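Local coordinates for probable sulfate-binding lipoprotein SubI (Mycobacterium tuberculosis, PDB 6DDN) that probably binds sulfate outside the cell membrane as the solute-binding component of a sulfate transport system, at residues F202-T205 against L206-H210. Numbering follows the deposited sequence.
Sequences FVNT and LVNEH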
ATOM      1  N   PHE A 202       6.375  -8.282  20.570  1.00 57.39           N
ATOM      2  CA  PHE A 202       5.247  -8.865  19.854  1.00 56.36           C
ATOM      3  C   PHE A 202       5.650  -9.258  18.439  1.00 63.58           C
ATOM      4  O   PHE A 202       5.428 -10.399  18.014  1.00 64.12           O
ATOM      5  CB  PHE A 202       4.069  -7.895  19.815  1.00 60.11           C
ATOM      6  CG  PHE A 202       2.904  -8.404  19.016  1.00 55.54           C
ATOM      7  CD1 PHE A 202       2.830  -8.189  17.649  1.00 51.84           C
ATOM      8  CD2 PHE A 202       1.889  -9.117  19.630  1.00 62.54           C
ATOM      9  CE1 PHE A 202       1.768  -8.674  16.915  1.00 52.25           C
ATOM     10  CE2 PHE A 202       0.817  -9.594  18.899  1.00 59.82           C
ATOM     11  CZ  PHE A 202       0.757  -9.370  17.540  1.00 56.30           C
ATOM     12  N   VAL A 203       6.220  -8.312  17.687  1.00 57.42           N
ATOM     13  CA  VAL A 203       6.703  -8.602  16.339  1.00 55.13           C
ATOM     14  C   VAL A 203       7.696  -9.755  16.375  1.00 59.35           C
ATOM     15  O   VAL A 203       7.700 -10.622  15.491  1.00 61.28           O
ATOM     16  CB  VAL A 203       7.322  -7.337  15.715  1.00 54.63           C
ATOM     17  CG1 VAL A 203       8.119  -7.682  14.464  1.00 55.27           C
ATOM     18  CG2 VAL A 203       6.241  -6.312  15.402  1.00 48.70           C
ATOM     19  N   ASN A 204       8.542  -9.787  17.407  1.00 58.07           N
ATOM     20  CA  ASN A 204       9.471 -10.893  17.610  1.00 58.29           C
ATOM     21  C   ASN A 204       8.745 -12.232  17.610  1.00 55.26           C
ATOM     22  O   ASN A 204       9.070 -13.137  16.835  1.00 52.66           O
ATOM     23  CB  ASN A 204      10.223 -10.687  18.926  1.00 68.50           C
ATOM     24  CG  ASN A 204      11.665 -11.131  18.852  1.00 77.64           C
ATOM     25  OD1 ASN A 204      11.980 -12.157  18.249  1.00 80.54           O
ATOM     26  ND2 ASN A 204      12.552 -10.363  19.473  1.00 83.12           N
ATOM     27  N   THR A 205       7.744 -12.371  18.482  1.00 56.47           N
ATOM     28  CA  THR A 205       7.016 -13.630  18.579  1.00 58.76           C
ATOM     29  C   THR A 205       6.180 -13.884  17.331  1.00 56.93           C
ATOM     30  O   THR A 205       6.031 -15.032  16.899  1.00 60.46           O
ATOM     31  CB  THR A 205       6.134 -13.628  19.825  1.00 62.81           C
ATOM     32  OG1 THR A 205       6.908 -13.205  20.953  1.00 65.19           O
ATOM     33  CG2 THR A 205       5.584 -15.018  20.092  1.00 66.61           C
ATOM     34  N   LEU A 206       5.634 -12.824  16.734  1.00 53.64           N
ATOM     35  CA  LEU A 206       4.831 -12.989  15.528  1.00 58.25           C
ATOM     36  C   LEU A 206       5.674 -13.519  14.376  1.00 55.54           C
ATOM     37  O   LEU A 206       5.295 -14.486  13.705  1.00 58.67           O
ATOM     38  CB  LEU A 206       4.174 -11.661  15.152  1.00 52.94           C
ATOM     39  CG  LEU A 206       3.444 -11.622  13.808  1.00 51.23           C
ATOM     40  CD1 LEU A 206       2.156 -12.426  13.876  1.00 55.31           C
ATOM     41  CD2 LEU A 206       3.165 -10.188  13.388  1.00 51.46           C
ATOM     42  N   VAL A 207       6.835 -12.906  14.141  1.00 50.77           N
ATOM     43  CA  VAL A 207       7.652 -13.281  12.991  1.00 51.36           C
ATOM     44  C   VAL A 207       8.274 -14.657  13.196  1.00 56.97           C
ATOM     45  O   VAL A 207       8.159 -15.540  12.338  1.00 58.11           O
ATOM     46  CB  VAL A 207       8.725 -12.210  12.724  1.00 47.68           C
ATOM     47  CG1 VAL A 207       9.728 -12.712  11.698  1.00 47.10           C
ATOM     48  CG2 VAL A 207       8.073 -10.914  12.251  1.00 43.42           C
ATOM     49  N   ASN A 208       8.938 -14.862  14.336  1.00 51.47           N
ATOM     50  CA  ASN A 208       9.708 -16.088  14.531  1.00 57.01           C
ATOM     51  C   ASN A 208       8.808 -17.315  14.565  1.00 60.14           C
ATOM     52  O   ASN A 208       9.087 -18.319  13.899  1.00 67.06           O
ATOM     53  CB  ASN A 208      10.530 -15.991  15.817  0.53 59.22           C
ATOM     54  CG  ASN A 208      11.705 -15.047  15.685  0.53 57.55           C
ATOM     55  OD1 ASN A 208      12.150 -14.744  14.579  0.53 57.01           O
ATOM     56  ND2 ASN A 208      12.219 -14.579  16.816  0.53 56.85           N
ATOM     57  N   GLU A 209       7.722 -17.258  15.334  1.00 51.94           N
ATOM     58  CA  GLU A 209       6.932 -18.455  15.577  1.00 49.95           C
ATOM     59  C   GLU A 209       5.682 -18.558  14.710  1.00 48.10           C
ATOM     60  O   GLU A 209       5.002 -19.588  14.765  1.00 56.10           O
ATOM     61  CB  GLU A 209       6.547 -18.541  17.062  1.00 50.53           C
ATOM     62  CG  GLU A 209       7.671 -18.117  18.012  1.00 57.10           C
ATOM     63  CD  GLU A 209       7.445 -18.569  19.447  1.00 67.62           C
ATOM     64  OE1 GLU A 209       8.430 -18.679  20.206  1.00 73.21           O
ATOM     65  OE2 GLU A 209       6.290 -18.833  19.817  1.00 69.83           O
ATOM     66  N   HIS A 210       5.366 -17.543  13.900  1.00 44.07           N
ATOM     67  CA  HIS A 210       4.168 -17.601  13.068  1.00 44.78           C
ATOM     68  C   HIS A 210       4.363 -17.160  11.628  1.00 47.79           C
ATOM     69  O   HIS A 210       3.386 -17.149  10.872  1.00 49.37           O
ATOM     70  CB  HIS A 210       3.043 -16.759  13.678  1.00 43.50           C
ATOM     71  CG  HIS A 210       2.726 -17.127  15.088  1.00 45.66           C
ATOM     72  ND1 HIS A 210       1.862 -18.152  15.412  1.00 51.76           N
ATOM     73  CD2 HIS A 210       3.167 -16.618  16.259  1.00 44.81           C
ATOM     74  CE1 HIS A 210       1.783 -18.254  16.726  1.00 50.63           C
ATOM     75  NE2 HIS A 210       2.560 -17.330  17.261  1.00 47.59           N
TER
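Phe202 to Thr205 and Leu206 to Glu209 are successive turns of one alpha-helix, joined by four i to i+4 backbone hydrogen bonds, the first 2.7 Å from Leu206 N to Phe202 O. The last is longer, 3.2 Å from Glu209 N to Thr205 O. Its donor sits 39° out of the carbonyl plane, and the edge of the His210 ring also approaches that oxygen, with CD2 3.3 Å from Thr205 O. On the buried face, Phe202 turns its ring anti to the backbone N (chi1 176°), beside the carbonyl carbon, where CE1 meets CD2 of Leu206 at 4.1 Å; both large apolar groups suit a side turned to the protein interior. Val203, buried, and Val207, partly exposed, point the same way and pack methyl to methyl, CG1 of Val203 3.9 Å from CG2 of Val207. Polar Asn204 and Asn208 suit the exposed face, where their side chains cross. Thr205 returns its hydroxyl to Asp201 O, a common way for threonine to satisfy itself within a helix. Phe202 packs on Pro185 and Lys189 of helix 177-190, Leu206 touches Leu160, and His210 is bonded to Ile165 O through ND1 and, by its backbone, to Val167 of strand 167-168.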